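Local coordinates for ethylbenzene dehydrogenase alpha-subunit (PDB 2IVF), which belongs to the molybdopterin oxidoreductase family and holds a molybdenum atom, an iron/sulfur cluster and the ligands MGD and MD1, at residues K563-P568 / I937-P942; N609-R612 / G617-M620; R613-A618 / V964-V969. One frame throughout, in Å; residues are numbered along the deposited sequence.

Contact 1: K563-P568 / I937-P942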
loop_
_atom_site.group_PDB
_atom_site.type_symbol
_atom_site.label_atom_id
_atom_site.label_comp_id
_atom_site.label_asym_id
_atom_site.label_seq_id
_atom_site.Cartn_x
_atom_site.Cartn_y
_atom_site.Cartn_z
ATOM N N LYS A 563 -13.627 -13.851 -31.603
ATOM C CA LYS A 563 -12.492 -14.705 -31.955
ATOM C C LYS A 563 -11.202 -13.911 -32.139
ATOM O O LYS A 563 -10.121 -14.451 -31.972
ATOM C CB LYS A 563 -12.803 -15.497 -33.222
ATOM C CG LYS A 563 -13.863 -16.548 -32.984
ATOM C CD LYS A 563 -14.273 -17.278 -34.250
ATOM C CE LYS A 563 -15.640 -17.916 -34.019
ATOM N NZ LYS A 563 -15.958 -19.015 -34.968
ATOM N N ALA A 564 -11.315 -12.621 -32.450
ATOM C CA ALA A 564 -10.136 -11.756 -32.591
ATOM C C ALA A 564 -9.382 -11.636 -31.279
ATOM O O ALA A 564 -8.148 -11.427 -31.280
ATOM C CB ALA A 564 -10.548 -10.346 -33.119
ATOM N N TRP A 565 -10.094 -11.799 -30.165
ATOM C CA TRP A 565 -9.518 -11.640 -28.840
ATOM C C TRP A 565 -9.289 -12.972 -28.144
ATOM O O TRP A 565 -9.058 -12.994 -26.992
ATOM C CB TRP A 565 -10.435 -10.791 -27.953
ATOM C CG TRP A 565 -10.727 -9.436 -28.515
ATOM C CD1 TRP A 565 -10.024 -8.775 -29.496
ATOM C CD2 TRP A 565 -11.766 -8.561 -28.108
ATOM N NE1 TRP A 565 -10.578 -7.541 -29.720
ATOM C CE2 TRP A 565 -11.653 -7.385 -28.879
ATOM C CE3 TRP A 565 -12.815 -8.662 -27.178
ATOM C CZ2 TRP A 565 -12.570 -6.337 -28.766
ATOM C CZ3 TRP A 565 -13.703 -7.616 -27.056
ATOM C CH2 TRP A 565 -13.559 -6.457 -27.833
ATOM N N THR A 566 -9.389 -14.067 -28.888
ATOM C CA THR A 566 -9.267 -15.427 -28.378
ATOM C C THR A 566 -7.910 -15.980 -28.800
ATOM O O THR A 566 -7.357 -15.598 -29.819
ATOM C CB THR A 566 -10.402 -16.321 -29.029
ATOM O OG1 THR A 566 -11.695 -15.781 -28.705
ATOM C CG2 THR A 566 -10.358 -17.770 -28.543
ATOM N N ASP A 567 -7.360 -16.898 -28.026
ATOM C CA ASP A 567 -6.137 -17.635 -28.434
ATOM C C ASP A 567 -6.374 -18.258 -29.819
ATOM O O ASP A 567 -7.293 -19.066 -29.971
ATOM C CB ASP A 567 -5.869 -18.708 -27.361
ATOM C CG ASP A 567 -4.805 -19.721 -27.743
ATOM O OD1 ASP A 567 -3.969 -19.418 -28.613
ATOM O OD2 ASP A 567 -4.801 -20.829 -27.108
ATOM N N PRO A 568 -5.564 -17.888 -30.829
ATOM C CA PRO A 568 -5.755 -18.399 -32.184
ATOM C C PRO A 568 -5.506 -19.885 -32.380
ATOM O O PRO A 568 -5.842 -20.410 -33.435
ATOM C CB PRO A 568 -4.757 -17.612 -33.035
ATOM C CG PRO A 568 -3.905 -16.846 -32.113
ATOM C CD PRO A 568 -4.420 -16.955 -30.732
ATOM N N ILE A 937 -11.818 -6.269 -20.678
ATOM C CA ILE A 937 -12.619 -7.305 -21.344
ATOM C C ILE A 937 -12.863 -8.543 -20.544
ATOM O O ILE A 937 -13.999 -8.982 -20.477
ATOM C CB ILE A 937 -12.043 -7.719 -22.726
ATOM C CG1 ILE A 937 -11.847 -6.503 -23.651
ATOM C CG2 ILE A 937 -12.937 -8.763 -23.381
ATOM C CD1 ILE A 937 -12.909 -5.541 -23.567
ATOM N N GLY A 938 -11.796 -9.161 -20.054
ATOM C CA GLY A 938 -11.875 -10.302 -19.163
ATOM C C GLY A 938 -12.095 -11.608 -19.883
ATOM O O GLY A 938 -12.834 -12.459 -19.406
ATOM N N MET A 939 -11.470 -11.772 -21.031
ATOM C CA MET A 939 -11.669 -12.969 -21.839
ATOM C C MET A 939 -11.348 -14.200 -20.993
ATOM O O MET A 939 -10.221 -14.344 -20.561
ATOM C CB MET A 939 -10.734 -12.945 -23.058
ATOM C CG MET A 939 -10.959 -11.818 -24.038
ATOM S SD MET A 939 -12.582 -11.906 -24.857
ATOM C CE MET A 939 -12.378 -13.293 -25.985
ATOM N N PRO A 940 -12.342 -15.065 -20.705
ATOM C CA PRO A 940 -12.022 -16.251 -19.944
ATOM C C PRO A 940 -11.393 -17.303 -20.820
ATOM O O PRO A 940 -11.786 -17.451 -21.976
ATOM C CB PRO A 940 -13.389 -16.732 -19.438
ATOM C CG PRO A 940 -14.351 -15.684 -19.768
ATOM C CD PRO A 940 -13.785 -14.971 -20.952
ATOM N N LYS A 941 -10.462 -18.063 -20.259
ATOM C CA LYS A 941 -9.768 -19.102 -21.019
ATOM C C LYS A 941 -10.719 -20.258 -21.272
ATOM O O LYS A 941 -11.142 -20.920 -20.338
ATOM C CB LYS A 941 -8.466 -19.567 -20.316
ATOM C CG LYS A 941 -7.719 -20.610 -21.167
ATOM C CD LYS A 941 -6.237 -20.611 -20.895
ATOM C CE LYS A 941 -5.542 -21.779 -21.578
ATOM N NZ LYS A 941 -4.046 -21.653 -21.479
ATOM N N PRO A 942 -11.112 -20.472 -22.537
ATOM C CA PRO A 942 -12.134 -21.473 -22.813
ATOM C C PRO A 942 -11.797 -22.903 -22.368
ATOM O O PRO A 942 -12.714 -23.671 -22.085
ATOM C CB PRO A 942 -12.265 -21.430 -24.336
ATOM C CG PRO A 942 -11.849 -20.137 -24.705
ATOM C CD PRO A 942 -10.697 -19.801 -23.771
#
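A Met-aromatic contact between M939 and W565 joins two irregular parts of the chain: the loop that follows helix 557-560 and the loop that runs toward strand 969-975. M939 SD lies 5.4 Å from the centroid of the six-membered ring of W565 and 85° off its normal, so the sulfur meets the ring at its edge, in the ring plane. Bends at chi2 and chi3 (-65° and -73°) turn the thioether so that its methyl CE comes to 3.7 Å from W565 CB and 3.5 Å from W565 O. That carbonyl oxygen is buried here with no hydrogen-bond partner in the model, and the methyl is an apolar neighbour that cannot supply one. The same CE also lies 3.7 Å from T566 OG1, a hydroxyl whose polar partner is N562 O. Farther along the indole, I937 CG2 packs 3.8 Å from W565 CE3, and CG1 and CD1 of this isoleucine reach CZ3. No hydrogen bond crosses between 563-568 and 937-942; the join is made by shape and dispersion. W560 of helix 557-560 touches M939 and donates its NE1 to I937 O, so the same helix braces both residues of the loop. The whole is a buried loop-to-loop junction far apart in sequence, centred on an in-plane, edge-on Met-aromatic pair.

Contact 2: N609-R612 / G617-M620. With MD1 (phosphoric acid 4-(2-amino-4-oxo-3,4,5,6,-tetrahydro-pteridin-6-yl)-2-hydroxy-3,4-dimercapto-but-3-en-yl ester guanylate ester), chain N.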
loop_
_atom_site.group_PDB
_atom_site.type_symbol
_atom_site.label_atom_id
_atom_site.label_comp_id
_atom_site.label_asym_id
_atom_site.label_seq_id
_atom_site.Cartn_x
_atom_site.Cartn_y
_atom_site.Cartn_z
ATOM N N ASN A 609 -16.967 -4.081 -5.543
ATOM C CA ASN A 609 -17.029 -2.776 -6.218
ATOM C C ASN A 609 -16.909 -3.052 -7.715
ATOM O O ASN A 609 -15.855 -2.904 -8.255
ATOM C CB ASN A 609 -15.839 -1.957 -5.654
ATOM C CG ASN A 609 -15.798 -0.500 -6.093
ATOM O OD1 ASN A 609 -16.740 0.040 -6.662
ATOM N ND2 ASN A 609 -14.692 0.147 -5.807
ATOM N N PRO A 610 -17.985 -3.530 -8.368
ATOM C CA PRO A 610 -17.875 -4.036 -9.751
ATOM C C PRO A 610 -17.414 -3.006 -10.758
ATOM O O PRO A 610 -16.803 -3.353 -11.768
ATOM C CB PRO A 610 -19.305 -4.512 -10.093
ATOM C CG PRO A 610 -20.214 -3.832 -9.146
ATOM C CD PRO A 610 -19.368 -3.620 -7.868
ATOM N N MET A 611 -17.705 -1.725 -10.507
ATOM C CA MET A 611 -17.307 -0.709 -11.455
ATOM C C MET A 611 -15.795 -0.685 -11.720
ATOM O O MET A 611 -15.388 -0.277 -12.803
ATOM C CB MET A 611 -17.787 0.659 -11.041
ATOM C CG MET A 611 -19.287 0.796 -11.085
ATOM S SD MET A 611 -20.030 0.629 -12.761
ATOM C CE MET A 611 -19.338 2.048 -13.562
ATOM N N ARG A 612 -14.960 -1.074 -10.756
ATOM C CA ARG A 612 -13.518 -1.302 -11.075
ATOM C C ARG A 612 -13.087 -2.789 -11.100
ATOM O O ARG A 612 -12.121 -3.162 -11.781
ATOM C CB ARG A 612 -12.585 -0.529 -10.145
ATOM C CG ARG A 612 -12.796 -0.768 -8.671
ATOM C CD ARG A 612 -11.508 -0.799 -7.940
ATOM N NE ARG A 612 -10.683 -1.915 -8.370
ATOM C CZ ARG A 612 -10.511 -3.065 -7.709
ATOM N NH1 ARG A 612 -11.133 -3.309 -6.550
ATOM N NH2 ARG A 612 -9.727 -4.002 -8.227
ATOM N N GLY A 617 -16.490 -3.993 -16.613
ATOM C CA GLY A 617 -17.712 -3.834 -15.852
ATOM C C GLY A 617 -18.226 -2.396 -15.876
ATOM O O GLY A 617 -19.435 -2.187 -15.913
ATOM N N ALA A 618 -17.317 -1.415 -15.949
ATOM C CA ALA A 618 -17.707 0.012 -15.999
ATOM C C ALA A 618 -18.589 0.344 -17.204
ATOM O O ALA A 618 -19.354 1.304 -17.175
ATOM C CB ALA A 618 -16.450 0.955 -15.908
ATOM N N LYS A 619 -18.512 -0.463 -18.254
ATOM C CA LYS A 619 -19.379 -0.331 -19.401
ATOM C C LYS A 619 -20.514 -1.330 -19.290
ATOM O O LYS A 619 -21.664 -0.980 -19.557
ATOM C CB LYS A 619 -18.600 -0.617 -20.682
ATOM C CG LYS A 619 -19.422 -0.564 -21.995
ATOM C CD LYS A 619 -19.906 0.855 -22.287
ATOM C CE LYS A 619 -20.461 1.009 -23.733
ATOM N NZ LYS A 619 -21.427 2.155 -23.767
ATOM N N MET A 620 -20.206 -2.585 -18.962
ATOM C CA MET A 620 -21.219 -3.658 -19.139
ATOM C C MET A 620 -22.248 -3.572 -18.017
ATOM O O MET A 620 -23.430 -3.857 -18.210
ATOM C CB MET A 620 -20.571 -5.040 -19.141
ATOM C CG MET A 620 -19.541 -5.265 -20.309
ATOM S SD MET A 620 -20.176 -4.729 -21.915
ATOM C CE MET A 620 -21.161 -6.176 -22.367
HETATM P PB MD1 N . -13.163 -5.433 -4.417
HETATM O O3B MD1 N . -12.447 -4.174 -3.782
HETATM O O1B MD1 N . -13.330 -6.434 -3.331
HETATM O O2B MD1 N . -14.262 -5.065 -5.338
HETATM O O3A MD1 N . -12.020 -5.981 -5.371
HETATM C C10 MD1 N . -11.033 -6.943 -4.940
HETATM C C11 MD1 N . -10.063 -7.022 -6.108
HETATM O O11 MD1 N . -9.246 -5.811 -5.963
HETATM C C12 MD1 N . -9.166 -8.222 -5.963
HETATM S S12 MD1 N . -9.003 -9.054 -4.477
HETATM C C13 MD1 N . -8.386 -8.656 -7.005
HETATM S S13 MD1 N . -7.330 -9.964 -6.858
HETATM C C14 MD1 N . -8.428 -8.032 -8.347
HETATM N N15 MD1 N . -7.236 -7.453 -8.867
HETATM C C16 MD1 N . -7.240 -6.749 -10.044
HETATM C C15 MD1 N . -6.018 -6.328 -10.535
HETATM O O14 MD1 N . -4.941 -6.587 -9.935
HETATM N N17 MD1 N . -6.088 -5.566 -11.656
HETATM C C17 MD1 N . -7.299 -5.303 -12.297
HETATM N N16 MD1 N . -7.242 -4.571 -13.400
HETATM N N18 MD1 N . -8.462 -5.771 -11.815
HETATM C C20 MD1 N . -8.438 -6.488 -10.712
HETATM N N8 MD1 N . -9.604 -7.008 -10.247
HETATM C C7 MD1 N . -9.747 -7.743 -9.020
HETATM P PA MD1 N . -12.928 -2.668 -3.484
HETATM O O1A MD1 N . -12.033 -2.189 -2.387
HETATM O O2A MD1 N . -12.892 -1.920 -4.761
HETATM O "O5'" MD1 N . -14.422 -2.761 -2.982
HETATM C "C5'" MD1 N . -14.617 -3.306 -1.681
HETATM C "C4'" MD1 N . -15.485 -2.411 -0.896
HETATM O "O4'" MD1 N . -15.457 -2.978 0.408
HETATM C "C1'" MD1 N . -15.652 -1.865 1.282
HETATM N N9 MD1 N . -15.261 -2.113 2.676
HETATM C C4 MD1 N . -16.138 -2.313 3.649
HETATM N N3 MD1 N . -17.490 -2.361 3.596
HETATM C C2 MD1 N . -18.195 -2.592 4.704
HETATM N N2 MD1 N . -19.553 -2.658 4.658
HETATM N N1 MD1 N . -17.513 -2.692 5.900
HETATM C C6 MD1 N . -16.145 -2.651 6.025
HETATM O O6 MD1 N . -15.634 -2.823 7.132
HETATM C C5 MD1 N . -15.413 -2.460 4.843
HETATM N N7 MD1 N . -14.123 -2.337 4.550
HETATM C C8 MD1 N . -14.045 -2.138 3.231
HETATM C "C2'" MD1 N . -14.777 -0.759 0.699
HETATM O "O2'" MD1 N . -15.202 0.575 1.070
HETATM C "C3'" MD1 N . -14.830 -1.026 -0.813
HETATM O "O3'" MD1 N . -15.649 -0.052 -1.510
HETATM O O HOH W 1 -14.648 -1.710 -15.050
#
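M611 and A618 bring the backbone of helix 610-613 to within 4.6 Å, CA to CA, of the start of helix 617-625, a tight helix-loop-helix turn beside the bound MD1. No direct hydrogen bond links the two segments. A water does it instead, donating to M611 O and accepting from A618 N, each at 2.8 Å, and so it serves both a carbonyl and an amide at the turn. A618 CB lies against the M611 carbonyl, 3.5 Å from its O. The apolar part of the join comes from the M611 side chain, which is bent at both chi2 and chi3 and curls its CE to 3.9 Å from A618 CB. G617, without a side chain, sits beside P610 O.

N609, at the N-cap position, and R612 turn to MD1 instead. N609 extends CG anti to its own amide nitrogen (chi1 -173°), which takes ND2 to O2A of MD1. S641 and S642 hold the OD1 end and D922 takes a further bond from ND2, fixing the amide's rotation from both ends. Bends at chi2 and chi3 bring the R612 guanidinium to MD1, where F920 makes a cation-pi contact with it. NH1 donates to O2A, O3A and O11 of the ligand, and NH2 donates to O11 as well. O2A thus collects N609 ND2 and R612 NH1, each at 2.9 Å, and R612 NH2 closes on O11 at 2.9 Å with an N-H...O angle of 148°.

Contact 3: R613-A618 / V964-V969. With MD1 (phosphoric acid 4-(2-amino-4-oxo-3,4,5,6,-tetrahydro-pteridin-6-yl)-2-hydroxy-3,4-dimercapto-but-3-en-yl ester guanylate ester), chain N.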
loop_
_atom_site.group_PDB
_atom_site.type_symbol
_atom_site.label_atom_id
_atom_site.label_comp_id
_atom_site.label_asym_id
_atom_site.label_seq_id
_atom_site.Cartn_x
_atom_site.Cartn_y
_atom_site.Cartn_z
ATOM N N ARG A 613 -13.759 -3.631 -10.330
ATOM C CA ARG A 613 -13.357 -5.017 -10.194
ATOM C C ARG A 613 -13.663 -5.816 -11.452
ATOM O O ARG A 613 -12.778 -6.530 -11.949
ATOM C CB ARG A 613 -14.043 -5.712 -9.026
ATOM C CG ARG A 613 -13.555 -7.157 -8.885
ATOM C CD ARG A 613 -14.534 -8.069 -8.221
ATOM N NE ARG A 613 -14.550 -7.824 -6.771
ATOM C CZ ARG A 613 -15.081 -8.678 -5.902
ATOM N NH1 ARG A 613 -15.616 -9.805 -6.326
ATOM N NH2 ARG A 613 -15.073 -8.416 -4.599
ATOM N N LYS A 614 -14.882 -5.726 -11.967
ATOM C CA LYS A 614 -15.196 -6.421 -13.222
ATOM C C LYS A 614 -14.440 -5.816 -14.376
ATOM O O LYS A 614 -14.429 -4.600 -14.576
ATOM C CB LYS A 614 -16.675 -6.447 -13.589
ATOM C CG LYS A 614 -17.449 -7.643 -13.048
ATOM C CD LYS A 614 -17.372 -7.732 -11.545
ATOM C CE LYS A 614 -18.435 -8.701 -11.026
ATOM N NZ LYS A 614 -18.251 -9.071 -9.581
ATOM N N ARG A 615 -13.840 -6.696 -15.155
ATOM C CA ARG A 615 -13.147 -6.284 -16.365
ATOM C C ARG A 615 -14.187 -5.803 -17.338
ATOM O O ARG A 615 -15.164 -6.524 -17.627
ATOM C CB ARG A 615 -12.338 -7.428 -16.989
ATOM C CG ARG A 615 -11.015 -7.705 -16.277
ATOM C CD ARG A 615 -11.172 -8.045 -14.802
ATOM N NE ARG A 615 -9.890 -8.461 -14.230
ATOM C CZ ARG A 615 -9.790 -8.993 -13.019
ATOM N NH1 ARG A 615 -10.890 -9.148 -12.288
ATOM N NH2 ARG A 615 -8.604 -9.387 -12.560
ATOM N N SER A 616 -14.009 -4.576 -17.824
ATOM C CA SER A 616 -15.040 -3.897 -18.612
ATOM C C SER A 616 -16.416 -3.720 -17.906
ATOM O O SER A 616 -17.382 -3.293 -18.516
ATOM C CB SER A 616 -15.181 -4.562 -19.980
ATOM O OG SER A 616 -14.026 -4.400 -20.761
ATOM N N GLY A 617 -16.490 -3.993 -16.613
ATOM C CA GLY A 617 -17.712 -3.834 -15.852
ATOM C C GLY A 617 -18.226 -2.396 -15.876
ATOM O O GLY A 617 -19.435 -2.187 -15.913
ATOM N N ALA A 618 -17.317 -1.415 -15.949
ATOM C CA ALA A 618 -17.707 0.012 -15.999
ATOM C C ALA A 618 -18.589 0.344 -17.204
ATOM O O ALA A 618 -19.354 1.304 -17.175
ATOM C CB ALA A 618 -16.450 0.955 -15.908
ATOM N N VAL A 964 -10.899 -12.710 -15.978
ATOM C CA VAL A 964 -9.967 -11.915 -15.159
ATOM C C VAL A 964 -8.657 -11.630 -15.875
ATOM O O VAL A 964 -7.742 -11.110 -15.281
ATOM C CB VAL A 964 -9.638 -12.624 -13.844
ATOM C CG1 VAL A 964 -10.934 -12.893 -12.991
ATOM C CG2 VAL A 964 -8.806 -13.926 -14.065
ATOM N N THR A 965 -8.599 -12.000 -17.145
ATOM C CA THR A 965 -7.371 -12.082 -17.936
ATOM C C THR A 965 -6.946 -10.732 -18.491
ATOM O O THR A 965 -6.718 -10.572 -19.685
ATOM C CB THR A 965 -7.577 -13.049 -19.084
ATOM O OG1 THR A 965 -8.677 -12.600 -19.888
ATOM C CG2 THR A 965 -7.905 -14.475 -18.508
ATOM N N ASP A 966 -6.797 -9.779 -17.603
ATOM C CA ASP A 966 -6.499 -8.416 -17.983
ATOM C C ASP A 966 -5.007 -8.094 -18.236
ATOM O O ASP A 966 -4.682 -7.045 -18.798
ATOM C CB ASP A 966 -7.036 -7.448 -16.925
ATOM C CG ASP A 966 -6.377 -7.618 -15.607
ATOM O OD1 ASP A 966 -5.171 -7.257 -15.475
ATOM O OD2 ASP A 966 -7.083 -8.010 -14.663
ATOM N N ARG A 967 -4.104 -8.969 -17.798
ATOM C CA ARG A 967 -2.709 -8.679 -17.873
ATOM C C ARG A 967 -2.252 -8.958 -19.304
ATOM O O ARG A 967 -2.343 -10.111 -19.805
ATOM C CB ARG A 967 -1.938 -9.544 -16.859
ATOM C CG ARG A 967 -2.337 -9.382 -15.404
ATOM C CD ARG A 967 -1.803 -8.033 -14.856
ATOM N NE ARG A 967 -1.826 -7.938 -13.406
ATOM C CZ ARG A 967 -2.765 -7.351 -12.676
ATOM N NH1 ARG A 967 -3.817 -6.774 -13.229
ATOM N NH2 ARG A 967 -2.638 -7.323 -11.361
ATOM N N GLY A 968 -1.822 -7.897 -19.995
ATOM C CA GLY A 968 -1.341 -8.020 -21.342
ATOM C C GLY A 968 -2.367 -7.625 -22.381
ATOM O O GLY A 968 -2.131 -7.752 -23.569
ATOM N N VAL A 969 -3.531 -7.149 -21.931
ATOM C CA VAL A 969 -4.497 -6.594 -22.848
ATOM C C VAL A 969 -3.815 -5.491 -23.662
ATOM O O VAL A 969 -2.906 -4.783 -23.177
ATOM C CB VAL A 969 -5.744 -6.112 -22.120
ATOM C CG1 VAL A 969 -6.643 -5.187 -23.035
ATOM C CG2 VAL A 969 -6.550 -7.361 -21.649
HETATM P PB MD1 N . -13.163 -5.433 -4.417
HETATM O O3B MD1 N . -12.447 -4.174 -3.782
HETATM O O1B MD1 N . -13.330 -6.434 -3.331
HETATM O O2B MD1 N . -14.262 -5.065 -5.338
HETATM O O3A MD1 N . -12.020 -5.981 -5.371
HETATM C C10 MD1 N . -11.033 -6.943 -4.940
HETATM C C11 MD1 N . -10.063 -7.022 -6.108
HETATM O O11 MD1 N . -9.246 -5.811 -5.963
HETATM C C12 MD1 N . -9.166 -8.222 -5.963
HETATM S S12 MD1 N . -9.003 -9.054 -4.477
HETATM C C13 MD1 N . -8.386 -8.656 -7.005
HETATM S S13 MD1 N . -7.330 -9.964 -6.858
HETATM C C14 MD1 N . -8.428 -8.032 -8.347
HETATM N N15 MD1 N . -7.236 -7.453 -8.867
HETATM C C16 MD1 N . -7.240 -6.749 -10.044
HETATM C C15 MD1 N . -6.018 -6.328 -10.535
HETATM O O14 MD1 N . -4.941 -6.587 -9.935
HETATM N N17 MD1 N . -6.088 -5.566 -11.656
HETATM C C17 MD1 N . -7.299 -5.303 -12.297
HETATM N N16 MD1 N . -7.242 -4.571 -13.400
HETATM N N18 MD1 N . -8.462 -5.771 -11.815
HETATM C C20 MD1 N . -8.438 -6.488 -10.712
HETATM N N8 MD1 N . -9.604 -7.008 -10.247
HETATM C C7 MD1 N . -9.747 -7.743 -9.020
HETATM P PA MD1 N . -12.928 -2.668 -3.484
HETATM O O1A MD1 N . -12.033 -2.189 -2.387
HETATM O O2A MD1 N . -12.892 -1.920 -4.761
HETATM O "O5'" MD1 N . -14.422 -2.761 -2.982
HETATM C "C5'" MD1 N . -14.617 -3.306 -1.681
HETATM C "C4'" MD1 N . -15.485 -2.411 -0.896
HETATM O "O4'" MD1 N . -15.457 -2.978 0.408
HETATM C "C1'" MD1 N . -15.652 -1.865 1.282
HETATM N N9 MD1 N . -15.261 -2.113 2.676
HETATM C C4 MD1 N . -16.138 -2.313 3.649
HETATM N N3 MD1 N . -17.490 -2.361 3.596
HETATM C C2 MD1 N . -18.195 -2.592 4.704
HETATM N N2 MD1 N . -19.553 -2.658 4.658
HETATM N N1 MD1 N . -17.513 -2.692 5.900
HETATM C C6 MD1 N . -16.145 -2.651 6.025
HETATM O O6 MD1 N . -15.634 -2.823 7.132
HETATM C C5 MD1 N . -15.413 -2.460 4.843
HETATM N N7 MD1 N . -14.123 -2.337 4.550
HETATM C C8 MD1 N . -14.045 -2.138 3.231
HETATM C "C2'" MD1 N . -14.777 -0.759 0.699
HETATM O "O2'" MD1 N . -15.202 0.575 1.070
HETATM C "C3'" MD1 N . -14.830 -1.026 -0.813
HETATM O "O3'" MD1 N . -15.649 -0.052 -1.510
#
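R615 grips D966 side-on, NE and NH2 both converging on OD2 at 2.9 Å. NE uses the anti lone pair of that oxygen, NH2 meets it almost along the C-O bond, and the guanidinium and carboxylate planes are only 26° apart. The other oxygen, OD1, takes R967 NH1 at 2.7 Å through its syn lone pair. One carboxylate thus links two arginines in a salt-bridge network, which would be expected to favour its ionised form. R967 NH2 in turn donates to O14 of MD1 at 2.8 Å and forms a salt bridge to MGD, so the network spans both ligands. R613 turns to the phosphate of MD1, NH2 donating to O1B and NE to O2B. Around R615 the packing is a sandwich: V964 CA covers one face, 3.5 Å above the plane, and MD1 N8 covers the opposite face, displaced toward the rim. I221 O, at the end of helix 217-221, also accepts from R615 NH2. D966 opens a type II beta turn closing at V969, which leads into strand 969-975 and pairs through its backbone with I845 of strand 843-846, while 613-618 passes from helix 610-613 into helix 617-625.

All three contacts are buried, though contact 2 reaches the partly exposed A618. Contacts 2 and 3 both use helix 617-625 and both bond the diphosphate of MD1, contact 2 adding O11 and contact 3 the pterin. Contact 1 stands farther off, with I937 about 11 Å from MD1, and is apolar. Contact 2 is joined by a water and apolar packing, with its arginine spent on MD1, while contact 3 is itself a salt-bridge network. Contact 1 shares with contact 3 the long loop between strands 915-917 and 969-975, and the S616 side chain bonds I937 N to tie them. Charge thus gathers at the ligand, and sulfur-aromatic packing lies farther from it.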